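PDB 4DTH: VgrG protein from Vibrio cholerae, which is an effector toxin whose actin cross-linking domain binds ATP and magnesium and probably joins G-actin monomers covalently into oligomers. Local coordinates for residues A[131-136]-A[140-145]. Sequence-based numbering, arbitrary orientation.
Sequences APIQSE and FVIEIT. With SO4 (sulfate ion), chain H.
Ser135 grips Phe140 twice. Its backbone N donates to Phe140 O at 2.7 Å, and its hydroxyl OG accepts a nearly straight hydrogen bond from Phe140 N at 3.0 Å. With chi1 at 68°, OG sits between the backbone N and carbonyl carbon of Ser135, which brings it up to the N-H of Phe140; Asp137 OD1 is hydrogen-bonded to the same hydroxyl, which probably helps to fix its rotation. Two residues along on each segment, Ile142 N donates to Ile133 O at 2.8 Å, so the two bonded pairs flank the single bridge between Gln134 and Val141. Beside this bridge the extended Gln134 chain slants across Val141, whose CG2 touches both CG and NE2. On the face turned to helix 101-124, Ile133 and Ile142 run side by side in the same direction, CD1 to CD1 3.8 Å apart, packing on His117 and Trp113. Farther along, Pro132 CD meets Ile144 CG1 at 4.0 Å, the side chains about perpendicular. A sulfate, probably from the crystallisation liquor, hydrogen-bonds Glu136 N, Trp113 NE1 and His117 ND1, bridging loop and helix in this crystal. Segment 131-136, an irregular loop, thus runs antiparallel to strand 140-144 through a single beta bridge, on the edge away from strand 45-51.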
loop_
_atom_site.group_PDB
_atom_site.type_symbol
_atom_site.label_atom_id
_atom_site.label_comp_id
_atom_site.label_asym_id
_atom_site.label_seq_id
_atom_site.Cartn_x
_atom_site.Cartn_y
_atom_site.Cartn_z
ATOM N N ALA A 131 16.659 5.918 -20.433
ATOM C CA ALA A 131 17.903 6.623 -20.154
ATOM C C ALA A 131 17.655 7.713 -19.103
ATOM O O ALA A 131 16.593 8.345 -19.119
ATOM C CB ALA A 131 18.459 7.251 -21.426
ATOM N N PRO A 132 18.645 7.954 -18.202
ATOM C CA PRO A 132 18.478 9.045 -17.231
ATOM C C PRO A 132 18.615 10.388 -17.947
ATOM O O PRO A 132 19.679 10.711 -18.497
ATOM C CB PRO A 132 19.577 8.803 -16.193
ATOM C CG PRO A 132 20.522 7.879 -16.806
ATOM C CD PRO A 132 19.961 7.293 -18.057
ATOM N N ILE A 133 17.492 11.084 -18.096
ATOM C CA ILE A 133 17.421 12.350 -18.816
ATOM C C ILE A 133 16.680 13.383 -17.987
ATOM O O ILE A 133 16.009 13.040 -17.007
ATOM C CB ILE A 133 16.735 12.167 -20.224
ATOM C CG1 ILE A 133 15.315 11.541 -20.124
ATOM C CG2 ILE A 133 17.612 11.377 -21.195
ATOM C CD1 ILE A 133 14.194 12.529 -19.990
ATOM N N GLN A 134 16.737 14.633 -18.458
ATOM C CA GLN A 134 15.998 15.730 -17.872
ATOM C C GLN A 134 14.911 16.063 -18.876
ATOM O O GLN A 134 15.177 16.047 -20.087
ATOM C CB GLN A 134 16.922 16.935 -17.631
ATOM C CG GLN A 134 16.274 18.048 -16.828
ATOM C CD GLN A 134 17.267 19.139 -16.553
ATOM O OE1 GLN A 134 17.395 20.092 -17.324
ATOM N NE2 GLN A 134 18.023 18.997 -15.478
ATOM N N SER A 135 13.694 16.356 -18.394
ATOM C CA SER A 135 12.552 16.747 -19.227
ATOM C C SER A 135 12.910 17.994 -20.045
ATOM O O SER A 135 13.781 18.772 -19.632
ATOM C CB SER A 135 11.334 17.044 -18.361
ATOM O OG SER A 135 11.515 18.204 -17.569
ATOM N N GLU A 136 12.229 18.186 -21.188
ATOM C CA GLU A 136 12.460 19.314 -22.097
ATOM C C GLU A 136 12.325 20.674 -21.404
ATOM O O GLU A 136 13.144 21.564 -21.648
ATOM C CB GLU A 136 11.519 19.223 -23.310
ATOM C CG GLU A 136 12.117 19.770 -24.595
ATOM C CD GLU A 136 13.454 19.183 -25.016
ATOM O OE1 GLU A 136 13.612 17.940 -24.981
ATOM O OE2 GLU A 136 14.351 19.978 -25.376
ATOM N N PHE A 140 11.599 17.985 -14.609
ATOM C CA PHE A 140 11.775 16.619 -14.122
ATOM C C PHE A 140 13.019 15.913 -14.604
ATOM O O PHE A 140 13.485 16.144 -15.721
ATOM C CB PHE A 140 10.521 15.780 -14.458
ATOM C CG PHE A 140 9.218 16.492 -14.176
ATOM C CD1 PHE A 140 8.882 16.876 -12.880
ATOM C CD2 PHE A 140 8.333 16.789 -15.205
ATOM C CE1 PHE A 140 7.693 17.564 -12.623
ATOM C CE2 PHE A 140 7.131 17.456 -14.944
ATOM C CZ PHE A 140 6.813 17.826 -13.650
ATOM N N VAL A 141 13.556 15.043 -13.746
ATOM C CA VAL A 141 14.780 14.285 -14.002
ATOM C C VAL A 141 14.540 12.805 -13.720
ATOM O O VAL A 141 14.043 12.456 -12.647
ATOM C CB VAL A 141 15.974 14.825 -13.150
ATOM C CG1 VAL A 141 17.219 13.954 -13.312
ATOM C CG2 VAL A 141 16.294 16.283 -13.467
ATOM N N ILE A 142 14.909 11.941 -14.680
ATOM C CA ILE A 142 14.845 10.493 -14.509
ATOM C C ILE A 142 16.212 10.043 -14.028
ATOM O O ILE A 142 17.226 10.409 -14.623
ATOM C CB ILE A 142 14.490 9.729 -15.830
ATOM C CG1 ILE A 142 13.108 10.116 -16.378
ATOM C CG2 ILE A 142 14.588 8.209 -15.626
ATOM C CD1 ILE A 142 12.847 9.621 -17.876
ATOM N N GLU A 143 16.230 9.222 -12.986
ATOM C CA GLU A 143 17.433 8.580 -12.479
ATOM C C GLU A 143 17.185 7.083 -12.653
ATOM O O GLU A 143 16.093 6.609 -12.327
ATOM C CB GLU A 143 17.660 8.905 -10.995
ATOM C CG GLU A 143 18.056 10.347 -10.726
ATOM C CD GLU A 143 19.504 10.717 -10.995
ATOM O OE1 GLU A 143 19.816 11.926 -10.921
ATOM O OE2 GLU A 143 20.326 9.813 -11.281
ATOM N N ILE A 144 18.160 6.351 -13.210
ATOM C CA ILE A 144 18.052 4.903 -13.421
ATOM C C ILE A 144 18.919 4.192 -12.389
ATOM O O ILE A 144 20.134 4.390 -12.366
ATOM C CB ILE A 144 18.404 4.490 -14.891
ATOM C CG1 ILE A 144 17.431 5.127 -15.923
ATOM C CG2 ILE A 144 18.506 2.954 -15.055
ATOM C CD1 ILE A 144 15.922 4.773 -15.737
ATOM N N THR A 145 18.299 3.364 -11.548
ATOM C CA THR A 145 19.013 2.636 -10.489
ATOM C C THR A 145 19.335 1.204 -10.875
ATOM O O THR A 145 20.261 0.616 -10.314
ATOM C CB THR A 145 18.314 2.794 -9.155
ATOM O OG1 THR A 145 17.006 2.251 -9.275
ATOM C CG2 THR A 145 18.260 4.256 -8.710
HETATM S S SO4 H . 11.152 14.816 -22.964
HETATM O O1 SO4 H . 11.334 15.198 -24.361
HETATM O O2 SO4 H . 10.290 13.617 -22.876
HETATM O O3 SO4 H . 12.455 14.502 -22.385
HETATM O O4 SO4 H . 10.512 15.933 -22.234
#